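PDB 4QMH: LP04448p from Drosophila melanogaster, which probably binds tubulin through its TOG domains and so drives microtubule polymerization, as a member of the XMAP215 family. Local coordinates for residues I73-L78 and S112-A117; Q83-M88 and N123-K128; D57-L62 and V96-P101. All blocks are in the same frame, centred on the assembly; numbering follows the deposited sequence.

Contact 1: I73-L78 and S112-A117; sequences IAQTTL and SFVRAA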
loop_
_atom_site.group_PDB
_atom_site.type_symbol
_atom_site.label_atom_id
_atom_site.label_comp_id
_atom_site.label_asym_id
_atom_site.label_seq_id
_atom_site.Cartn_x
_atom_site.Cartn_y
_atom_site.Cartn_z
ATOM N N ILE A 73 18.342 -6.460 0.431
ATOM C CA ILE A 73 17.905 -5.886 -0.838
ATOM C C ILE A 73 16.485 -5.327 -0.724
ATOM O O ILE A 73 16.202 -4.224 -1.187
ATOM C CB ILE A 73 17.937 -6.928 -1.976
ATOM C CG1 ILE A 73 19.367 -7.401 -2.250
ATOM C CG2 ILE A 73 17.313 -6.357 -3.244
ATOM C CD1 ILE A 73 20.294 -6.290 -2.757
ATOM N N ALA A 74 15.594 -6.095 -0.104
ATOM C CA ALA A 74 14.214 -5.658 0.063
ATOM C C ALA A 74 14.124 -4.360 0.864
ATOM O O ALA A 74 13.332 -3.471 0.538
ATOM C CB ALA A 74 13.382 -6.761 0.718
ATOM N N GLN A 75 14.931 -4.255 1.915
ATOM C CA GLN A 75 14.956 -3.058 2.740
ATOM C C GLN A 75 15.546 -1.866 1.992
ATOM O O GLN A 75 15.007 -0.760 2.044
ATOM C CB GLN A 75 15.718 -3.328 4.029
ATOM C CG GLN A 75 15.001 -4.347 4.899
ATOM C CD GLN A 75 15.918 -5.023 5.885
ATOM O OE1 GLN A 75 17.043 -4.575 6.111
ATOM N NE2 GLN A 75 15.444 -6.119 6.482
ATOM N N THR A 76 16.642 -2.102 1.280
ATOM C CA THR A 76 17.275 -1.053 0.495
ATOM C C THR A 76 16.294 -0.521 -0.543
ATOM O O THR A 76 16.221 0.694 -0.796
ATOM C CB THR A 76 18.559 -1.562 -0.192
ATOM O OG1 THR A 76 19.516 -1.922 0.816
ATOM C CG2 THR A 76 19.166 -0.471 -1.084
ATOM N N THR A 77 15.535 -1.429 -1.144
ATOM C CA THR A 77 14.573 -1.057 -2.174
ATOM C C THR A 77 13.464 -0.160 -1.609
ATOM O O THR A 77 13.028 0.781 -2.272
ATOM C CB THR A 77 14.004 -2.303 -2.901
ATOM O OG1 THR A 77 15.085 -3.072 -3.446
ATOM C CG2 THR A 77 13.049 -1.917 -4.001
ATOM N N LEU A 78 13.013 -0.423 -0.381
ATOM C CA LEU A 78 12.030 0.463 0.239
ATOM C C LEU A 78 12.590 1.880 0.353
ATOM O O LEU A 78 11.905 2.847 0.021
ATOM C CB LEU A 78 11.591 -0.052 1.612
ATOM C CG LEU A 78 10.701 -1.296 1.597
ATOM C CD1 LEU A 78 10.710 -1.952 2.979
ATOM C CD2 LEU A 78 9.266 -0.968 1.143
ATOM N N SER A 112 9.754 -4.881 12.887
ATOM C CA SER A 112 8.982 -3.639 12.940
ATOM C C SER A 112 9.576 -2.506 12.105
ATOM O O SER A 112 8.841 -1.685 11.569
ATOM C CB SER A 112 8.826 -3.166 14.387
ATOM O OG SER A 112 10.071 -2.739 14.910
ATOM N N PHE A 113 10.902 -2.439 12.009
ATOM C CA PHE A 113 11.507 -1.372 11.226
ATOM C C PHE A 113 11.218 -1.538 9.735
ATOM O O PHE A 113 11.153 -0.551 9.008
ATOM C CB PHE A 113 13.018 -1.236 11.512
ATOM C CG PHE A 113 13.884 -2.238 10.789
ATOM C CD1 PHE A 113 14.466 -1.919 9.564
ATOM C CD2 PHE A 113 14.149 -3.475 11.345
ATOM C CE1 PHE A 113 15.283 -2.835 8.904
ATOM C CE2 PHE A 113 14.958 -4.388 10.699
ATOM C CZ PHE A 113 15.526 -4.069 9.474
ATOM N N VAL A 114 11.038 -2.778 9.279
ATOM C CA VAL A 114 10.697 -3.015 7.881
ATOM C C VAL A 114 9.243 -2.626 7.664
ATOM O O VAL A 114 8.903 -1.974 6.673
ATOM C CB VAL A 114 10.921 -4.487 7.456
ATOM C CG1 VAL A 114 10.534 -4.691 5.993
ATOM C CG2 VAL A 114 12.390 -4.878 7.680
ATOM N N ARG A 115 8.378 -3.007 8.596
ATOM C CA ARG A 115 6.971 -2.612 8.462
ATOM C C ARG A 115 6.848 -1.083 8.453
ATOM O O ARG A 115 6.015 -0.527 7.745
ATOM C CB ARG A 115 6.107 -3.216 9.569
ATOM C CG ARG A 115 6.118 -4.737 9.585
ATOM C CD ARG A 115 5.002 -5.308 10.462
ATOM N NE ARG A 115 5.102 -4.850 11.851
ATOM C CZ ARG A 115 5.721 -5.527 12.820
ATOM N NH1 ARG A 115 6.291 -6.690 12.551
ATOM N NH2 ARG A 115 5.764 -5.042 14.059
ATOM N N ALA A 116 7.717 -0.409 9.206
ATOM C CA ALA A 116 7.682 1.050 9.302
ATOM C C ALA A 116 8.150 1.703 8.012
ATOM O O ALA A 116 7.582 2.705 7.562
ATOM C CB ALA A 116 8.545 1.526 10.476
ATOM N N ALA A 117 9.201 1.139 7.428
ATOM C CA ALA A 117 9.684 1.595 6.136
ATOM C C ALA A 117 8.590 1.431 5.092
ATOM O O ALA A 117 8.397 2.302 4.241
ATOM C CB ALA A 117 10.942 0.824 5.731
#
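Q75 and L78 of helix 71-88 meet F113, V114 and A117 of helix 112-129 in a van der Waals contact between two neighbouring helices of the TOG domain, with no hydrogen bond passing between them. The axes of the two short segments come within 10.2 Å and run the same general way, 33° apart, a spacing that side chains rather than backbones must bridge. Q75 carries the outer part. Its CG stands anti to the carbonyl carbon (chi1 -66°), and from there the chain is extended, bringing its amide to V114 and F113. Q75 NE2 lies 3.5 Å from V114 CG2, and the aliphatic Q75 CG sits 3.9 Å from the same methyl. The amide is turned 75° from the ring of F113. Q75 OE1 lies in the ring plane at the edge, 3.7 Å from F113 CZ, where the weakly positive C-H groups suit an oxygen. One face of that ring rests on V114 CG2, offset toward the rim. Glutamine fits this partly exposed place because its CG packs on V114 while the amide, still polar, lies against V114 CG2 and the rim of F113. Deeper in, the contact is purely apolar: L78 CD1 reaches A117 CB at 3.9 Å and V114 CG1 at 4.1 Å, the long leucine matched to a small alanine. Helix 71-88 is itself packed on two other helices, with I73 and T77 against L38 of helix 31-48 and R65 of helix 58-66. From helix 112-129, R115, its CB directed away from helix 71-88, forms a salt bridge with E154 of helix 149-162.

Contact 2: Q83-M88 and N123-K128; sequences QLATAM and NSFGEK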
loop_
_atom_site.group_PDB
_atom_site.type_symbol
_atom_site.label_atom_id
_atom_site.label_comp_id
_atom_site.label_asym_id
_atom_site.label_seq_id
_atom_site.Cartn_x
_atom_site.Cartn_y
_atom_site.Cartn_z
ATOM N N GLN A 83 12.868 7.546 -1.766
ATOM C CA GLN A 83 13.678 8.531 -2.481
ATOM C C GLN A 83 13.032 8.870 -3.831
ATOM O O GLN A 83 12.981 10.036 -4.241
ATOM C CB GLN A 83 15.095 7.980 -2.666
ATOM C CG GLN A 83 16.035 8.835 -3.492
ATOM C CD GLN A 83 17.352 8.130 -3.790
ATOM O OE1 GLN A 83 17.506 6.931 -3.543
ATOM N NE2 GLN A 83 18.309 8.876 -4.317
ATOM N N LEU A 84 12.522 7.852 -4.513
ATOM C CA LEU A 84 11.903 8.057 -5.810
ATOM C C LEU A 84 10.648 8.917 -5.670
ATOM O O LEU A 84 10.386 9.813 -6.485
ATOM C CB LEU A 84 11.572 6.699 -6.455
ATOM C CG LEU A 84 11.185 6.684 -7.934
ATOM C CD1 LEU A 84 12.400 6.910 -8.842
ATOM C CD2 LEU A 84 10.520 5.361 -8.274
ATOM N N ALA A 85 9.866 8.659 -4.626
ATOM C CA ALA A 85 8.642 9.427 -4.415
ATOM C C ALA A 85 8.968 10.903 -4.249
ATOM O O ALA A 85 8.337 11.767 -4.856
ATOM C CB ALA A 85 7.896 8.918 -3.191
ATOM N N THR A 86 9.958 11.180 -3.411
ATOM C CA THR A 86 10.359 12.553 -3.146
ATOM C C THR A 86 10.814 13.237 -4.435
ATOM O O THR A 86 10.448 14.379 -4.702
ATOM C CB THR A 86 11.467 12.599 -2.081
ATOM O OG1 THR A 86 10.946 12.094 -0.839
ATOM C CG2 THR A 86 11.973 14.033 -1.891
ATOM N N ALA A 87 11.603 12.528 -5.233
ATOM C CA ALA A 87 12.118 13.080 -6.488
ATOM C C ALA A 87 11.023 13.324 -7.529
ATOM O O ALA A 87 11.114 14.237 -8.353
ATOM C CB ALA A 87 13.207 12.141 -7.066
ATOM N N MET A 88 9.976 12.509 -7.489
ATOM C CA MET A 88 8.968 12.509 -8.554
ATOM C C MET A 88 7.756 13.377 -8.225
ATOM O O MET A 88 7.030 13.808 -9.126
ATOM C CB MET A 88 8.522 11.071 -8.821
ATOM C CG MET A 88 8.154 10.787 -10.247
ATOM S SD MET A 88 7.830 9.029 -10.468
ATOM C CE MET A 88 9.441 8.380 -10.877
ATOM N N ASN A 123 2.678 6.037 2.800
ATOM C CA ASN A 123 2.188 7.370 3.129
ATOM C C ASN A 123 2.878 8.474 2.328
ATOM O O ASN A 123 2.269 9.501 2.040
ATOM C CB ASN A 123 2.252 7.614 4.639
ATOM C CG ASN A 123 1.197 6.823 5.390
ATOM O OD1 ASN A 123 0.089 6.624 4.890
ATOM N ND2 ASN A 123 1.540 6.347 6.580
ATOM N N SER A 124 4.135 8.252 1.954
ATOM C CA SER A 124 4.811 9.198 1.072
ATOM C C SER A 124 4.167 9.240 -0.306
ATOM O O SER A 124 3.894 10.324 -0.840
ATOM C CB SER A 124 6.298 8.887 0.940
ATOM O OG SER A 124 6.894 9.840 0.069
ATOM N N PHE A 125 3.924 8.071 -0.894
ATOM C CA PHE A 125 3.239 8.022 -2.172
ATOM C C PHE A 125 1.840 8.616 -2.045
ATOM O O PHE A 125 1.377 9.323 -2.937
ATOM C CB PHE A 125 3.170 6.588 -2.710
ATOM C CG PHE A 125 4.391 6.177 -3.500
ATOM C CD1 PHE A 125 5.608 5.948 -2.868
ATOM C CD2 PHE A 125 4.318 6.036 -4.881
ATOM C CE1 PHE A 125 6.728 5.579 -3.603
ATOM C CE2 PHE A 125 5.433 5.664 -5.620
ATOM C CZ PHE A 125 6.639 5.440 -4.975
ATOM N N GLY A 126 1.171 8.337 -0.931
ATOM C CA GLY A 126 -0.186 8.833 -0.739
ATOM C C GLY A 126 -0.243 10.349 -0.715
ATOM O O GLY A 126 -1.056 10.972 -1.401
ATOM N N GLU A 127 0.633 10.946 0.077
ATOM C CA GLU A 127 0.701 12.397 0.191
ATOM C C GLU A 127 1.088 13.081 -1.117
ATOM O O GLU A 127 0.528 14.114 -1.476
ATOM C CB GLU A 127 1.696 12.791 1.276
ATOM C CG GLU A 127 1.324 12.302 2.675
ATOM C CD GLU A 127 -0.028 12.812 3.148
ATOM O OE1 GLU A 127 -0.579 13.742 2.520
ATOM O OE2 GLU A 127 -0.542 12.279 4.157
ATOM N N LYS A 128 2.049 12.502 -1.826
ATOM C CA LYS A 128 2.602 13.142 -3.012
ATOM C C LYS A 128 1.752 12.933 -4.257
ATOM O O LYS A 128 1.538 13.863 -5.038
ATOM C CB LYS A 128 4.029 12.651 -3.245
ATOM C CG LYS A 128 4.966 13.069 -2.145
ATOM C CD LYS A 128 6.323 12.419 -2.285
ATOM C CE LYS A 128 7.279 12.935 -1.230
ATOM N NZ LYS A 128 6.805 12.639 0.147
#
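A85, K128 and F125 carry most of this contact, in which A85 on helix 71-88 presses into helix 112-129. The two segments run nearly parallel, 12° apart, with their axes 9.4 Å from each other at closest approach. An alanine suits the position because the neighbouring backbone is near: the CA atoms of A85 and F125 are 6.0 Å apart. The methyl sits between the neighbours S124 and F125, A85 CB lying 3.5 Å from S124 OG and 3.6 Å from F125 CE1. It meets the phenyl ring obliquely, touching CD1 and CE1 more closely than CZ. K128 closes the more exposed side. Its chain is extended through CD and CE: K128 CD passes A85 O at 3.3 Å and K128 CE lies 3.6 Å from T86 CA. A bend at the last torsion (chi4 61°) then turns NZ back to its own helix, where K128 NZ donates a 2.8 Å hydrogen bond to S124 OG. Lysine fits here by packing its methylenes against the other helix while its ammonium is held at the end. An alanine here would probably leave S124 OG without its lysine donor and open a gap beside A85 O and T86. On the inner side, F125 also meets F103 of helix 96-106 edge-to-face. Two helices packed nearly parallel in one layer, with F125 reaching helix 96-106 behind them, are consistent with the HEAT-repeat solenoid from which TOG domains are built.

Contact 3: D57-L62 and V96-P101; sequences DLAPAL and VRNLFP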
loop_
_atom_site.group_PDB
_atom_site.type_symbol
_atom_site.label_atom_id
_atom_site.label_comp_id
_atom_site.label_asym_id
_atom_site.label_seq_id
_atom_site.Cartn_x
_atom_site.Cartn_y
_atom_site.Cartn_z
ATOM N N ASP A 57 11.644 1.021 -17.744
ATOM C CA ASP A 57 11.072 -0.176 -17.141
ATOM C C ASP A 57 11.451 -0.331 -15.666
ATOM O O ASP A 57 11.428 -1.437 -15.123
ATOM C CB ASP A 57 11.510 -1.427 -17.923
ATOM C CG ASP A 57 11.045 -1.413 -19.374
ATOM O OD1 ASP A 57 9.940 -0.917 -19.634
ATOM O OD2 ASP A 57 11.794 -1.893 -20.250
ATOM N N LEU A 58 11.802 0.775 -15.022
ATOM C CA LEU A 58 12.293 0.712 -13.652
ATOM C C LEU A 58 11.246 0.231 -12.641
ATOM O O LEU A 58 11.587 -0.476 -11.695
ATOM C CB LEU A 58 12.835 2.069 -13.202
ATOM C CG LEU A 58 13.376 2.127 -11.773
ATOM C CD1 LEU A 58 14.558 1.152 -11.608
ATOM C CD2 LEU A 58 13.779 3.551 -11.431
ATOM N N ALA A 59 9.980 0.617 -12.817
ATOM C CA ALA A 59 8.973 0.305 -11.796
ATOM C C ALA A 59 8.755 -1.194 -11.595
ATOM O O ALA A 59 8.776 -1.671 -10.465
ATOM C CB ALA A 59 7.639 1.045 -12.059
ATOM N N PRO A 60 8.565 -1.952 -12.685
ATOM C CA PRO A 60 8.424 -3.398 -12.482
ATOM C C PRO A 60 9.707 -4.016 -11.920
ATOM O O PRO A 60 9.648 -4.950 -11.115
ATOM C CB PRO A 60 8.135 -3.929 -13.887
ATOM C CG PRO A 60 7.646 -2.747 -14.667
ATOM C CD PRO A 60 8.341 -1.555 -14.086
ATOM N N ALA A 61 10.850 -3.474 -12.325
ATOM C CA ALA A 61 12.134 -3.936 -11.808
ATOM C C ALA A 61 12.213 -3.736 -10.299
ATOM O O ALA A 61 12.618 -4.640 -9.574
ATOM C CB ALA A 61 13.279 -3.216 -12.500
ATOM N N LEU A 62 11.823 -2.549 -9.831
ATOM C CA LEU A 62 11.810 -2.279 -8.391
ATOM C C LEU A 62 10.800 -3.138 -7.643
ATOM O O LEU A 62 11.035 -3.523 -6.496
ATOM C CB LEU A 62 11.526 -0.804 -8.102
ATOM C CG LEU A 62 12.653 0.174 -8.426
ATOM C CD1 LEU A 62 12.181 1.599 -8.208
ATOM C CD2 LEU A 62 13.854 -0.135 -7.541
ATOM N N VAL A 96 2.123 3.485 -8.778
ATOM C CA VAL A 96 1.473 2.854 -7.632
ATOM C C VAL A 96 1.067 1.403 -7.922
ATOM O O VAL A 96 1.278 0.504 -7.101
ATOM C CB VAL A 96 0.262 3.703 -7.157
ATOM C CG1 VAL A 96 -0.687 2.871 -6.301
ATOM C CG2 VAL A 96 0.755 4.925 -6.407
ATOM N N ARG A 97 0.512 1.158 -9.103
ATOM C CA ARG A 97 0.120 -0.202 -9.458
ATOM C C ARG A 97 1.285 -1.204 -9.402
ATOM O O ARG A 97 1.101 -2.364 -9.023
ATOM C CB ARG A 97 -0.546 -0.205 -10.831
ATOM C CG ARG A 97 -1.066 -1.535 -11.272
ATOM C CD ARG A 97 -1.792 -1.391 -12.596
ATOM N NE ARG A 97 -2.183 -2.692 -13.106
ATOM C CZ ARG A 97 -3.304 -3.307 -12.766
ATOM N NH1 ARG A 97 -4.144 -2.721 -11.917
ATOM N NH2 ARG A 97 -3.581 -4.498 -13.276
ATOM N N ASN A 98 2.489 -0.760 -9.764
ATOM C CA ASN A 98 3.660 -1.628 -9.667
ATOM C C ASN A 98 4.183 -1.796 -8.242
ATOM O O ASN A 98 4.536 -2.901 -7.830
ATOM C CB ASN A 98 4.790 -1.130 -10.580
ATOM C CG ASN A 98 4.619 -1.574 -12.026
ATOM O OD1 ASN A 98 4.671 -2.769 -12.337
ATOM N ND2 ASN A 98 4.435 -0.613 -12.916
ATOM N N LEU A 99 4.222 -0.704 -7.487
ATOM C CA LEU A 99 4.980 -0.683 -6.238
ATOM C C LEU A 99 4.146 -0.924 -4.991
ATOM O O LEU A 99 4.638 -1.491 -4.025
ATOM C CB LEU A 99 5.720 0.642 -6.078
ATOM C CG LEU A 99 6.657 0.948 -7.245
ATOM C CD1 LEU A 99 7.271 2.332 -7.060
ATOM C CD2 LEU A 99 7.732 -0.124 -7.362
ATOM N N PHE A 100 2.897 -0.474 -5.006
ATOM C CA PHE A 100 2.040 -0.595 -3.827
ATOM C C PHE A 100 1.843 -2.049 -3.351
ATOM O O PHE A 100 1.902 -2.308 -2.154
ATOM C CB PHE A 100 0.700 0.115 -4.096
ATOM C CG PHE A 100 -0.236 0.180 -2.915
ATOM C CD1 PHE A 100 0.197 0.618 -1.671
ATOM C CD2 PHE A 100 -1.585 -0.125 -3.077
ATOM C CE1 PHE A 100 -0.683 0.718 -0.601
ATOM C CE2 PHE A 100 -2.466 -0.038 -2.006
ATOM C CZ PHE A 100 -2.012 0.388 -0.768
ATOM N N PRO A 101 1.608 -3.000 -4.274
ATOM C CA PRO A 101 1.501 -4.385 -3.789
ATOM C C PRO A 101 2.733 -4.826 -3.001
ATOM O O PRO A 101 2.599 -5.554 -2.003
ATOM C CB PRO A 101 1.368 -5.192 -5.076
ATOM C CG PRO A 101 0.635 -4.235 -6.014
ATOM C CD PRO A 101 1.263 -2.887 -5.704
#
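N98 of helix 96-106 lies against A59 and P60 at the start of helix 58-66, and its side chain touches them from root to tip. N98 CB, the first atom, stands 3.9 Å from A59 CB. With CG anti to the carbonyl carbon (chi1 -82°), the chain continues across the first turn of the other helix, N98 CG lying 4.0 Å from P60 N. There the amide divides. N98 OD1 goes to the proline ring, 3.8 Å from P60 CG, while N98 ND2 returns to the alanine, 3.7 Å from A59 CB. No hydrogen bond crosses between the segments. Proline suits this position, since it lacks an N-H, and in the first turn of a helix no preceding carbonyl of that helix calls for one. The two segments run almost parallel, 12° apart and 8.5 Å between axes, as neighbouring helices of one layer do in a HEAT-type solenoid such as a TOG domain. One residue further, L99 serves the buried side: L99 CD2 lies 3.6 Å from A59 O and 3.9 Å from L62 CB. The small A59 lets N98 come close, and L62 and L99 supply apolar bulk on the buried side. Beyond the pair, L62 also packs on M26 of helix 20-26, and F100 stacks its ring on that of F134.

Contacts 1 and 2 join the same two helices, 71-88 and 112-129, at points whose centres are about 15 Å apart; their nearest atoms stay about 5 Å from each other. Their segments are closer and more nearly parallel at contact 2. Contact 3 joins a second layer, helices 58-66 and 96-106, and touches both others. To contact 1, with centres about 15 Å apart, the link is T77 CG2 on L62 O at 3.6 Å. To contact 2, about 13 Å between centres, F125 CZ meets L99 CD1 at 3.8 Å and L84 CD2 meets L62 CD1 at 4.1 Å. These touches of T77, F125 and L84 join the layers. The segments of each pair of contacts alternate along the chain.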